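Local coordinates for protein alginate lyase A1-II' (Sphingomonas sp. A1, PDB 2CWS) that probably depolymerises alginate by beta-elimination, this chain being the lyase domain of polysaccharide lyase family 7, at residues M73-P76 with K80-W83; N120-V125 with K194-Y199. One frame throughout, in Å; residues are numbered along the deposited sequence.

Following the chain from the N terminus, interaction 1 comes first: 73-76 and 80-83 meet within the loop between strands 67-72 and 88-99, closing a turn of only three intervening residues. Interaction 2 opens later and joins 120-125 to 194-199, enclosing 68 residues, a little over half of them strand. The two follow in series, neither nested nor crossed, with centres about 13 Å apart. They touch where W83 O lies 2.8 Å from Y198 N, a probable hydrogen bond. The loop that passes from one sheet to the other is thus tied to strand 197-202, which pairs with both 67-72 and 106-114 in the larger sheet.

Interaction 1. Residues M73-P76 with K80-W83; sequences MLDP and KVNW
L74 lies against V81 where the loop between strands 67-72 and 88-99, which leads from one sheet of the beta-jelly roll to the other, folds back on itself. Its CB sits over the carbonyl of V81, 3.7 Å from V81 O, and alongside methyl CG1 of the same valine. With CG beside the backbone N (chi1 -71°) and CD1 extended beyond it, the leucine reaches along the other leg of the loop: CD1 rests 3.6 Å from N82 C and then abuts W83, 4.1 Å from W83 CB and near the plane of the indole at its edge. D75 adds a smaller apolar patch, its CB 4.0 Å from V81 CB, while its OD1 bonds to S77 OG. With D75 CA 6.1 Å from V81 CA, two waters rather than direct backbone bonds link the legs. One accepts from L74 N and the other from D75 N, and both can donate to V81 O, so successive amides converge on a single carbonyl. At the far end the W83 ring stacks on H89, and its NE1 is hydrogen-bonded to E72 OE1.

Interaction 2. Residues N120-V125 with K194-Y199; sequences NAPPLV and KNLKYY
The methyl of A121 is the bump and the forked end of L196 the hollow: A121 CB nestles between the two branches, 3.7 Å from L196 CD2 and 4.0 Å from L196 CD1. CD1 also reaches the neighbouring proline ring, more loosely, at 4.3 Å from P122 CD. L196 has a second conformation, and this fit belongs to the one described. Further along, L124 and Y198 form a separate patch. L124 holds CG anti to its backbone N (chi1 175°), which carries CD2 out to the tyrosine ring, 4.0 Å from Y198 CE1. The methyl approaches the ring obliquely.

Both segments flank strand 106-114 in one antiparallel sheet of the jelly roll, and each pairs with it. Strands 120-130 and 197-202 therefore run parallel to each other one strand apart, and the side chains meet across the intervening strand, where Y198 also packs on I111. The backbones come nearest at A121 CA and L196 CA, 7.6 Å apart, and the touching is done by side chains. At L124 the chain turns a corner: L124 and V125 both face I111 in a classic beta bulge. L124 packs further on F186 and W193. The ring of Y198 is held at its far end by a hydrogen bond between Y198 OH and W193 O.

Interaction 1. Residues M73-P76 with K80-W83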
loop_
_atom_site.group_PDB
_atom_site.type_symbol
_atom_site.label_atom_id
_atom_site.label_comp_id
_atom_site.label_asym_id
_atom_site.label_seq_id
_atom_site.Cartn_x
_atom_site.Cartn_y
_atom_site.Cartn_z
ATOM N N MET A 73 8.625 -6.915 -2.836
ATOM C CA MET A 73 9.895 -7.258 -3.450
ATOM C C MET A 73 9.823 -8.689 -3.958
ATOM O O MET A 73 10.157 -9.610 -3.217
ATOM C CB MET A 73 11.056 -7.110 -2.449
ATOM C CG MET A 73 11.188 -5.695 -1.931
ATOM S SD MET A 73 11.953 -4.518 -3.050
ATOM C CE MET A 73 13.675 -5.094 -2.968
ATOM N N LEU A 74 9.450 -8.848 -5.251
ATOM C CA LEU A 74 9.559 -10.192 -5.833
ATOM C C LEU A 74 10.954 -10.724 -5.642
ATOM O O LEU A 74 11.140 -11.951 -5.415
ATOM C CB LEU A 74 9.287 -10.111 -7.352
ATOM C CG LEU A 74 7.837 -9.821 -7.787
ATOM C CD1 LEU A 74 7.753 -9.808 -9.285
ATOM C CD2 LEU A 74 6.872 -10.879 -7.200
ATOM N N ASP A 75 11.967 -9.877 -5.795
ATOM C CA ASP A 75 13.363 -10.236 -5.502
ATOM C C ASP A 75 13.781 -9.315 -4.347
ATOM O O ASP A 75 13.965 -8.101 -4.584
ATOM C CB ASP A 75 14.257 -10.031 -6.729
ATOM C CG ASP A 75 15.674 -10.528 -6.466
ATOM O OD1 ASP A 75 16.101 -10.530 -5.281
ATOM O OD2 ASP A 75 16.334 -10.939 -7.432
ATOM N N PRO A 76 13.942 -9.831 -3.127
ATOM C CA PRO A 76 14.328 -8.954 -1.999
ATOM C C PRO A 76 15.660 -8.284 -2.197
ATOM O O PRO A 76 15.966 -7.334 -1.450
ATOM C CB PRO A 76 14.309 -9.873 -0.763
ATOM C CG PRO A 76 14.066 -11.244 -1.258
ATOM C CD PRO A 76 13.752 -11.204 -2.710
ATOM N N LYS A 80 14.029 -3.696 -8.830
ATOM C CA LYS A 80 13.669 -3.487 -10.232
ATOM C C LYS A 80 12.931 -4.698 -10.818
ATOM O O LYS A 80 12.509 -4.624 -11.988
ATOM C CB LYS A 80 14.908 -3.176 -11.058
ATOM C CG LYS A 80 15.655 -1.931 -10.566
ATOM C CD LYS A 80 16.847 -1.597 -11.404
ATOM C CE LYS A 80 17.572 -0.386 -10.871
ATOM N NZ LYS A 80 18.767 -0.023 -11.699
ATOM N N VAL A 81 12.783 -5.794 -10.074
ATOM C CA VAL A 81 12.046 -6.971 -10.509
ATOM C C VAL A 81 10.598 -6.876 -10.042
ATOM O O VAL A 81 10.323 -6.909 -8.846
ATOM C CB VAL A 81 12.684 -8.250 -9.966
ATOM C CG1 VAL A 81 11.908 -9.492 -10.435
ATOM C CG2 VAL A 81 14.160 -8.375 -10.405
ATOM N N ASN A 82 9.674 -6.693 -10.982
ATOM C CA ASN A 82 8.273 -6.400 -10.643
ATOM C C ASN A 82 7.389 -7.159 -11.629
ATOM O O ASN A 82 7.910 -7.808 -12.536
ATOM C CB ASN A 82 8.015 -4.865 -10.682
ATOM C CG ASN A 82 8.905 -4.177 -9.668
ATOM O OD1 ASN A 82 9.954 -3.535 -10.067
ATOM N ND2 ASN A 82 8.653 -4.365 -8.410
ATOM N N TRP A 83 6.062 -7.114 -11.431
ATOM C CA TRP A 83 5.152 -7.962 -12.206
ATOM C C TRP A 83 4.352 -7.157 -13.209
ATOM O O TRP A 83 4.313 -5.930 -13.193
ATOM C CB TRP A 83 4.287 -8.794 -11.270
ATOM C CG TRP A 83 3.614 -8.084 -10.143
ATOM C CD1 TRP A 83 4.098 -7.932 -8.857
ATOM C CD2 TRP A 83 2.331 -7.418 -10.157
ATOM N NE1 TRP A 83 3.187 -7.259 -8.068
ATOM C CE2 TRP A 83 2.102 -6.923 -8.859
ATOM C CE3 TRP A 83 1.349 -7.227 -11.162
ATOM C CZ2 TRP A 83 0.937 -6.231 -8.528
ATOM C CZ3 TRP A 83 0.198 -6.535 -10.810
ATOM C CH2 TRP A 83 -0.003 -6.041 -9.520
HETATM O O HOH W 1 8.295 -6.580 -6.552
HETATM O O HOH W 2 11.636 -7.112 -6.366
#

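Interaction 2. Residues N120-V125 with K194-Y199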
loop_
_atom_site.group_PDB
_atom_site.type_symbol
_atom_site.label_atom_id
_atom_site.label_comp_id
_atom_site.label_asym_id
_atom_site.label_seq_id
_atom_site.Cartn_x
_atom_site.Cartn_y
_atom_site.Cartn_z
ATOM N N ASN A 120 10.426 5.651 -11.555
ATOM C CA ASN A 120 9.095 5.816 -11.028
ATOM C C ASN A 120 8.053 5.984 -12.158
ATOM O O ASN A 120 8.258 6.427 -13.294
ATOM C CB ASN A 120 9.028 6.921 -9.962
ATOM C CG ASN A 120 7.662 6.978 -9.245
ATOM O OD1 ASN A 120 7.269 6.053 -8.511
ATOM N ND2 ASN A 120 6.883 8.049 -9.430
ATOM N N ALA A 121 6.880 5.552 -11.759
ATOM C CA ALA A 121 5.653 5.674 -12.594
ATOM C C ALA A 121 4.496 5.855 -11.651
ATOM O O ALA A 121 4.675 5.779 -10.411
ATOM C CB ALA A 121 5.551 4.483 -13.498
ATOM N N PRO A 122 3.299 6.180 -12.132
ATOM C CA PRO A 122 2.214 6.499 -11.203
ATOM C C PRO A 122 1.708 5.319 -10.403
ATOM O O PRO A 122 1.811 4.179 -10.844
ATOM C CB PRO A 122 1.077 7.017 -12.137
ATOM C CG PRO A 122 1.841 7.473 -13.374
ATOM C CD PRO A 122 2.930 6.455 -13.539
ATOM N N PRO A 123 1.062 5.672 -9.305
ATOM C CA PRO A 123 0.247 4.620 -8.625
ATOM C C PRO A 123 -0.842 4.201 -9.597
ATOM O O PRO A 123 -1.297 5.003 -10.397
ATOM C CB PRO A 123 -0.343 5.303 -7.419
ATOM C CG PRO A 123 -0.072 6.751 -7.584
ATOM C CD PRO A 123 0.928 6.988 -8.678
ATOM N N LEU A 124 -1.241 2.934 -9.447
ATOM C CA LEU A 124 -2.430 2.436 -10.151
ATOM C C LEU A 124 -3.652 2.342 -9.236
ATOM O O LEU A 124 -4.712 2.855 -9.576
ATOM C CB LEU A 124 -2.140 1.051 -10.749
ATOM C CG LEU A 124 -3.381 0.382 -11.420
ATOM C CD1 LEU A 124 -3.813 1.184 -12.664
ATOM C CD2 LEU A 124 -3.072 -1.067 -11.755
ATOM N N VAL A 125 -3.515 1.688 -8.085
ATOM C CA VAL A 125 -4.614 1.577 -7.113
ATOM C C VAL A 125 -4.148 2.196 -5.813
ATOM O O VAL A 125 -3.055 1.860 -5.342
ATOM C CB VAL A 125 -5.052 0.124 -6.883
ATOM C CG1 VAL A 125 -6.176 0.076 -5.837
ATOM C CG2 VAL A 125 -5.452 -0.544 -8.212
ATOM N N LYS A 194 0.292 -1.263 -20.355
ATOM C CA LYS A 194 1.071 -2.447 -20.692
ATOM C C LYS A 194 2.559 -2.140 -20.732
ATOM O O LYS A 194 3.343 -3.097 -20.752
ATOM C CB LYS A 194 0.648 -3.011 -22.061
ATOM C CG LYS A 194 -0.783 -3.549 -22.112
ATOM C CD LYS A 194 -1.068 -4.114 -23.490
ATOM C CE LYS A 194 -2.498 -4.535 -23.687
ATOM N NZ LYS A 194 -2.683 -5.274 -24.984
ATOM N N ASN A 195 2.958 -0.868 -20.739
ATOM C CA ASN A 195 4.390 -0.490 -20.747
ATOM C C ASN A 195 4.920 -0.161 -19.366
ATOM O O ASN A 195 6.032 0.376 -19.251
ATOM C CB ASN A 195 4.568 0.744 -21.649
ATOM C CG ASN A 195 4.254 0.391 -23.114
ATOM O OD1 ASN A 195 4.590 -0.713 -23.553
ATOM N ND2 ASN A 195 3.610 1.330 -23.801
ATOM N N LEU A 196 4.158 -0.543 -18.332
ATOM C CA LEU A 196 4.601 -0.411 -16.949
ATOM C C LEU A 196 4.561 -1.786 -16.306
ATOM O O LEU A 196 3.829 -2.676 -16.718
ATOM C CB LEU A 196 3.711 0.574 -16.199
ATOM C CG LEU A 196 3.755 1.983 -16.749
ATOM C CD1 LEU A 196 2.778 2.835 -15.924
ATOM C CD2 LEU A 196 5.151 2.599 -16.678
ATOM N N LYS A 197 5.346 -1.911 -15.223
ATOM C CA LYS A 197 5.248 -3.032 -14.293
ATOM C C LYS A 197 4.686 -2.503 -12.993
ATOM O O LYS A 197 4.375 -1.305 -12.857
ATOM C CB LYS A 197 6.629 -3.643 -14.075
ATOM C CG LYS A 197 7.300 -3.954 -15.427
ATOM C CD LYS A 197 6.672 -5.139 -16.124
ATOM C CE LYS A 197 6.958 -6.467 -15.475
ATOM N NZ LYS A 197 8.327 -7.074 -15.630
ATOM N N TYR A 198 4.490 -3.402 -12.016
ATOM C CA TYR A 198 3.700 -3.101 -10.823
ATOM C C TYR A 198 4.251 -3.809 -9.612
ATOM O O TYR A 198 4.891 -4.875 -9.713
ATOM C CB TYR A 198 2.194 -3.591 -10.979
ATOM C CG TYR A 198 1.598 -2.999 -12.250
ATOM C CD1 TYR A 198 1.061 -1.700 -12.199
ATOM C CD2 TYR A 198 1.660 -3.655 -13.472
ATOM C CE1 TYR A 198 0.547 -1.116 -13.355
ATOM C CE2 TYR A 198 1.197 -3.073 -14.628
ATOM C CZ TYR A 198 0.646 -1.813 -14.583
ATOM O OH TYR A 198 0.158 -1.184 -15.690
ATOM N N TYR A 199 3.982 -3.247 -8.447
ATOM C CA TYR A 199 4.257 -3.898 -7.178
ATOM C C TYR A 199 3.192 -3.457 -6.172
ATOM O O TYR A 199 2.627 -2.349 -6.255
ATOM C CB TYR A 199 5.669 -3.580 -6.667
ATOM C CG TYR A 199 5.974 -2.129 -6.456
ATOM C CD1 TYR A 199 6.586 -1.393 -7.474
ATOM C CD2 TYR A 199 5.667 -1.453 -5.291
ATOM C CE1 TYR A 199 6.885 -0.060 -7.327
ATOM C CE2 TYR A 199 5.939 -0.125 -5.121
ATOM C CZ TYR A 199 6.540 0.600 -6.149
ATOM O OH TYR A 199 6.821 1.926 -5.957
#